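Local coordinates for protein cellulase IBT99 (Metagenomes, PDB 6WBT) that probably hydrolyses 6-phospho-alpha-glucosides as a family 4 glycosidase, binding NAD, a manganese ion and glucose 6-phosphate, at residues A[117-120]-A[121-124]; A[218-221]-A[222-226]. All coordinates share one frame; numbering follows the deposited sequence.

Contact 1: A[117-120]-A[121-124]; sequences MTYG and MRTI. With NAD (nicotinamide-adenine-dinucleotide), chain G.
The backbone oxygen of Tyr119 is gripped twice by Thr123, one helical turn further on. Thr123 OG1 donates to Tyr119 O over 2.7 Å, and Thr123 N adds a weak bond to the same oxygen. OG1 lies beside its own backbone N, anti to the carbonyl carbon (chi1 -37°), and this brings the hydroxyl back along the helix to the carbonyl. Threonine suits a buried position here, because its hydroxyl finds an acceptor in the helix itself. Thr123 N also bonds to Gly120 O at 3.0 Å, a three-residue step, while Met121 N to Met117 O at 3.1 Å keeps the usual four-residue step.

Arg122 turns back over the preceding turn. Its chain bends at chi3, and one face of the guanidinium covers Tyr119 CA and Thr118 O. NH2 comes 3.4 Å from Tyr119 CD1, approaching the ring obliquely with the two planes 33° apart, and NH1 lies 3.5 Å from the methyl CG2 of Thr118. The arginine's strong polar partners lie elsewhere: Asp97 on helix 90-103 makes a salt bridge to NH2, while Asn435 and Val88 O receive NH1 and NE.

Tyr119 has CG anti to the backbone N (chi1 -176°), sending its ring out from the helix to the cofactor. The hydroxyl OH donates to the ribose oxygen O3D of NAD over 2.6 Å, with O3D at the ring edge, in its plane. Met117 and Met121, both present as selenomethionine, are unbranched and apolar, and pack on helix 380-402.

Asp97 probably offsets the charge of Arg122, and each guanidinium nitrogen has a partner, so the buried group is held beside Tyr119, a second-shell position consistent with steadying the tyrosine that binds NAD.

Contact 2: A[218-221]-A[222-226]; sequences KLKE and HVRKY
Helix 216-226 has four-residue steps at Val223 N to Leu219 O (2.9 Å) and Arg224 N to Lys220 O (3.2 Å), while His222 N divides itself weakly between Lys218 O and Leu219 O, and His222 O receives both Lys225 N and Tyr226 N. Lys220 and Arg224, one turn apart, lie side by side and point the same way. CG of Lys220 sits over the centre of one guanidinium face, and farther out its CE comes 3.3 Å from Arg224 NH2. Arg224 stays extended from CG to NE, whereas CG of Lys220 stands between its backbone N and carbonyl carbon (chi1 62°) and the chain bends at chi3, which lays its methylenes along the arginine. The two cationic ends, NZ of Lys220 and NH2 of Arg224, are 4.1 Å apart. Both side chains reach backbone oxygens: Lys220 NZ those of Thr259 and Asp260, Arg224 NE that of Ser255.

Elsewhere on the turn, Glu221 and Lys225 make a long salt bridge, OE2 to NZ at 4.0 Å, suited to an exposed surface. Leu219 and Val223 are the apolar members: both touch Leu262 of strand 262-263, and Leu219 also meets Met181 and Ile184. His222 NE2 bonds to Val229 O, tying the helix to the chain that follows it.

These acceptors of NZ and NE are neutral carbonyl oxygens, which would only partly offset the two neighbouring positive charges.

In the fold
Contact 1 and contact 2 lie on opposite sides of the chain's centre, 35 Å apart between centres and about 26 Å between nearest atoms, and do not touch. Residues 117-124 belong to helix 114-136, in the Rossmann-type family 4 glycosyl hydrolase domain, and border the active site: the side chain of Tyr119 is about 7 Å from the bound glucose 6-phosphate and about 9 Å from the manganese ion, which Cys171 and His201 bind. Residues 218-226 fall in the C-terminal family 4 domain. Contact 1 thus serves the cofactor pocket directly, whereas contact 2 ties an outlying helix to strand 262-263 and to helix 173-184, whose first residue, Met173, lines the glucose 6-phosphate pocket.

Contact 1: A[117-120]-A[121-124]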
loop_
_atom_site.group_PDB
_atom_site.type_symbol
_atom_site.label_atom_id
_atom_site.label_comp_id
_atom_site.label_asym_id
_atom_site.label_seq_id
_atom_site.Cartn_x
_atom_site.Cartn_y
_atom_site.Cartn_z
HETATM N N MSE A 117 16.329 22.438 11.221
HETATM C CA MSE A 117 14.925 22.754 10.988
HETATM C C MSE A 117 14.720 24.261 10.896
HETATM O O MSE A 117 13.915 24.742 10.098
HETATM C CB MSE A 117 14.052 22.168 12.101
HETATM C CG MSE A 117 14.003 20.653 12.113
HETATM SE SE MSE A 117 12.726 19.950 13.404
HETATM C CE MSE A 117 13.603 20.515 15.048
ATOM N N THR A 118 15.454 25.002 11.731
ATOM C CA THR A 118 15.404 26.459 11.666
ATOM C C THR A 118 16.001 26.964 10.359
ATOM O O THR A 118 15.429 27.838 9.697
ATOM C CB THR A 118 16.142 27.062 12.862
ATOM O OG1 THR A 118 15.546 26.588 14.076
ATOM C CG2 THR A 118 16.072 28.578 12.822
ATOM N N TYR A 119 17.159 26.422 9.975
ATOM C CA TYR A 119 17.751 26.755 8.685
ATOM C C TYR A 119 16.840 26.344 7.534
ATOM O O TYR A 119 16.817 27.006 6.491
ATOM C CB TYR A 119 19.119 26.082 8.562
ATOM C CG TYR A 119 19.899 26.424 7.311
ATOM C CD1 TYR A 119 19.754 27.655 6.683
ATOM C CD2 TYR A 119 20.786 25.509 6.760
ATOM C CE1 TYR A 119 20.468 27.961 5.540
ATOM C CE2 TYR A 119 21.503 25.807 5.621
ATOM C CZ TYR A 119 21.341 27.032 5.014
ATOM O OH TYR A 119 22.058 27.325 3.877
ATOM N N GLY A 120 16.073 25.266 7.711
ATOM C CA GLY A 120 15.197 24.811 6.645
ATOM C C GLY A 120 14.061 25.773 6.356
ATOM O O GLY A 120 13.760 26.058 5.194
HETATM N N MSE A 121 13.419 26.288 7.401
HETATM C CA MSE A 121 12.274 27.178 7.229
HETATM C C MSE A 121 12.682 28.527 6.644
HETATM O O MSE A 121 11.861 29.227 6.050
HETATM C CB MSE A 121 11.544 27.382 8.558
HETATM C CG MSE A 121 10.815 26.144 9.060
HETATM SE SE MSE A 121 9.257 26.592 10.144
HETATM C CE MSE A 121 8.245 27.589 8.807
ATOM N N ARG A 122 13.954 28.895 6.814
ATOM C CA ARG A 122 14.467 30.094 6.162
ATOM C C ARG A 122 14.642 29.900 4.663
ATOM O O ARG A 122 14.622 30.884 3.916
ATOM C CB ARG A 122 15.803 30.514 6.776
ATOM C CG ARG A 122 15.708 31.134 8.159
ATOM C CD ARG A 122 16.996 31.872 8.502
ATOM N NE ARG A 122 18.157 30.988 8.488
ATOM C CZ ARG A 122 18.630 30.362 9.560
ATOM N NH1 ARG A 122 18.042 30.523 10.738
ATOM N NH2 ARG A 122 19.693 29.576 9.457
ATOM N N THR A 123 14.801 28.658 4.209
ATOM C CA THR A 123 15.152 28.369 2.826
ATOM C C THR A 123 13.962 27.939 1.975
ATOM O O THR A 123 14.074 27.940 0.745
ATOM C CB THR A 123 16.231 27.276 2.778
ATOM O OG1 THR A 123 17.146 27.460 3.866
ATOM C CG2 THR A 123 17.011 27.331 1.468
ATOM N N ILE A 124 12.828 27.590 2.591
ATOM C CA ILE A 124 11.704 27.028 1.839
ATOM C C ILE A 124 11.207 28.020 0.791
ATOM O O ILE A 124 11.276 27.762 -0.416
ATOM C CB ILE A 124 10.574 26.604 2.792
ATOM C CG1 ILE A 124 11.018 25.419 3.653
ATOM C CG2 ILE A 124 9.316 26.253 2.011
ATOM C CD1 ILE A 124 9.957 24.923 4.610
HETATM P PA NAD G . 27.888 31.587 2.383
HETATM O O1A NAD G . 27.087 32.136 3.515
HETATM O O2A NAD G . 29.368 31.782 2.412
HETATM O O5B NAD G . 27.299 32.162 1.004
HETATM C C5B NAD G . 25.890 31.975 0.696
HETATM C C4B NAD G . 25.463 33.003 -0.324
HETATM O O4B NAD G . 24.042 32.864 -0.594
HETATM C C3B NAD G . 25.665 34.475 0.074
HETATM O O3B NAD G . 26.309 35.171 -0.986
HETATM C C2B NAD G . 24.230 34.983 0.252
HETATM O O2B NAD G . 24.087 36.378 0.089
HETATM C C1B NAD G . 23.521 34.154 -0.808
HETATM N N9A NAD G . 22.070 34.119 -0.671
HETATM C C8A NAD G . 21.355 34.097 0.500
HETATM N N7A NAD G . 20.058 34.076 0.321
HETATM C C5A NAD G . 19.902 34.098 -1.057
HETATM C C6A NAD G . 18.758 34.097 -1.879
HETATM N N6A NAD G . 17.514 34.075 -1.411
HETATM N N1A NAD G . 18.952 34.127 -3.218
HETATM C C2A NAD G . 20.208 34.152 -3.682
HETATM N N3A NAD G . 21.354 34.155 -3.006
HETATM C C4A NAD G . 21.135 34.128 -1.682
HETATM O O3 NAD G . 27.584 30.019 2.243
HETATM P PN NAD G . 28.534 28.751 1.992
HETATM O O1N NAD G . 29.383 29.010 0.793
HETATM O O2N NAD G . 29.205 28.388 3.275
HETATM O O5D NAD G . 27.437 27.640 1.635
HETATM C C5D NAD G . 26.503 27.933 0.566
HETATM C C4D NAD G . 25.406 26.898 0.567
HETATM O O4D NAD G . 25.948 25.635 0.115
HETATM C C3D NAD G . 24.775 26.595 1.933
HETATM O O3D NAD G . 23.361 26.534 1.805
HETATM C C2D NAD G . 25.366 25.214 2.235
HETATM O O2D NAD G . 24.660 24.467 3.214
HETATM C C1D NAD G . 25.326 24.592 0.846
HETATM N N1N NAD G . 26.166 23.365 0.745
HETATM C C2N NAD G . 25.569 22.135 0.680
HETATM C C3N NAD G . 26.333 20.980 0.613
HETATM C C7N NAD G . 25.612 19.662 0.486
HETATM O O7N NAD G . 26.074 18.667 1.036
HETATM N N7N NAD G . 24.514 19.630 -0.255
HETATM C C4N NAD G . 27.720 21.086 0.646
HETATM C C5N NAD G . 28.309 22.331 0.676
HETATM C C6N NAD G . 27.516 23.457 0.722
#

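Contact 2: A[218-221]-A[222-226]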
loop_
_atom_site.group_PDB
_atom_site.type_symbol
_atom_site.label_atom_id
_atom_site.label_comp_id
_atom_site.label_asym_id
_atom_site.label_seq_id
_atom_site.Cartn_x
_atom_site.Cartn_y
_atom_site.Cartn_z
ATOM N N LYS A 218 35.096 -5.620 3.449
ATOM C CA LYS A 218 36.438 -5.125 3.733
ATOM C C LYS A 218 36.396 -3.709 4.297
ATOM O O LYS A 218 37.199 -3.357 5.168
ATOM C CB LYS A 218 37.295 -5.171 2.469
ATOM C CG LYS A 218 38.780 -4.967 2.719
ATOM C CD LYS A 218 39.535 -4.728 1.420
ATOM C CE LYS A 218 39.200 -5.782 0.377
ATOM N NZ LYS A 218 39.544 -7.154 0.840
ATOM N N LEU A 219 35.466 -2.884 3.810
ATOM C CA LEU A 219 35.366 -1.511 4.293
ATOM C C LEU A 219 34.867 -1.465 5.732
ATOM O O LEU A 219 35.444 -0.768 6.575
ATOM C CB LEU A 219 34.452 -0.699 3.377
ATOM C CG LEU A 219 35.126 -0.133 2.128
ATOM C CD1 LEU A 219 34.093 0.413 1.163
ATOM C CD2 LEU A 219 36.120 0.949 2.520
ATOM N N LYS A 220 33.798 -2.204 6.033
ATOM C CA LYS A 220 33.269 -2.204 7.392
ATOM C C LYS A 220 34.241 -2.826 8.387
ATOM O O LYS A 220 34.104 -2.594 9.592
ATOM C CB LYS A 220 31.918 -2.924 7.434
ATOM C CG LYS A 220 31.956 -4.386 7.028
ATOM C CD LYS A 220 30.640 -4.812 6.386
ATOM C CE LYS A 220 29.444 -4.443 7.245
ATOM N NZ LYS A 220 28.162 -4.855 6.608
ATOM N N GLU A 221 35.219 -3.599 7.914
ATOM C CA GLU A 221 36.281 -4.068 8.798
ATOM C C GLU A 221 37.167 -2.912 9.247
ATOM O O GLU A 221 37.599 -2.864 10.405
ATOM C CB GLU A 221 37.118 -5.136 8.095
ATOM C CG GLU A 221 38.232 -5.705 8.957
ATOM C CD GLU A 221 39.459 -6.082 8.154
ATOM O OE1 GLU A 221 39.613 -5.575 7.023
ATOM O OE2 GLU A 221 40.272 -6.886 8.656
ATOM N N HIS A 222 37.446 -1.971 8.342
ATOM C CA HIS A 222 38.282 -0.823 8.674
ATOM C C HIS A 222 37.496 0.249 9.418
ATOM O O HIS A 222 38.028 0.891 10.330
ATOM C CB HIS A 222 38.895 -0.239 7.401
ATOM C CG HIS A 222 39.683 1.014 7.626
ATOM N ND1 HIS A 222 41.057 1.019 7.736
ATOM C CD2 HIS A 222 39.292 2.305 7.752
ATOM C CE1 HIS A 222 41.478 2.257 7.923
ATOM N NE2 HIS A 222 40.427 3.057 7.938
ATOM N N VAL A 223 36.234 0.462 9.039
ATOM C CA VAL A 223 35.450 1.539 9.637
ATOM C C VAL A 223 35.136 1.234 11.096
ATOM O O VAL A 223 35.107 2.138 11.939
ATOM C CB VAL A 223 34.172 1.784 8.815
ATOM C CG1 VAL A 223 33.315 2.859 9.464
ATOM C CG2 VAL A 223 34.530 2.179 7.391
ATOM N N ARG A 224 34.908 -0.040 11.425
ATOM C CA ARG A 224 34.580 -0.404 12.800
ATOM C C ARG A 224 35.725 -0.132 13.766
ATOM O O ARG A 224 35.484 0.000 14.972
ATOM C CB ARG A 224 34.178 -1.878 12.869
ATOM C CG ARG A 224 32.764 -2.155 12.389
ATOM C CD ARG A 224 32.543 -3.639 12.165
ATOM N NE ARG A 224 31.264 -3.908 11.516
ATOM C CZ ARG A 224 30.940 -5.072 10.962
ATOM N NH1 ARG A 224 31.806 -6.076 10.969
ATOM N NH2 ARG A 224 29.754 -5.231 10.394
ATOM N N LYS A 225 36.959 -0.038 13.275
ATOM C CA LYS A 225 38.117 0.202 14.127
ATOM C C LYS A 225 38.649 1.625 14.036
ATOM O O LYS A 225 39.060 2.191 15.053
ATOM C CB LYS A 225 39.237 -0.788 13.785
ATOM C CG LYS A 225 39.046 -2.162 14.411
ATOM C CD LYS A 225 39.131 -3.279 13.382
ATOM C CE LYS A 225 40.537 -3.431 12.830
ATOM N NZ LYS A 225 40.638 -4.606 11.918
ATOM N N TYR A 226 38.647 2.228 12.846
ATOM C CA TYR A 226 39.178 3.572 12.665
ATOM C C TYR A 226 38.169 4.552 12.084
ATOM O O TYR A 226 38.508 5.727 11.899
ATOM C CB TYR A 226 40.418 3.538 11.761
ATOM C CG TYR A 226 41.367 2.401 12.052
ATOM C CD1 TYR A 226 42.150 2.398 13.198
ATOM C CD2 TYR A 226 41.487 1.332 11.174
ATOM C CE1 TYR A 226 43.022 1.358 13.465
ATOM C CE2 TYR A 226 42.356 0.290 11.430
ATOM C CZ TYR A 226 43.121 0.308 12.577
ATOM O OH TYR A 226 43.987 -0.730 12.836
#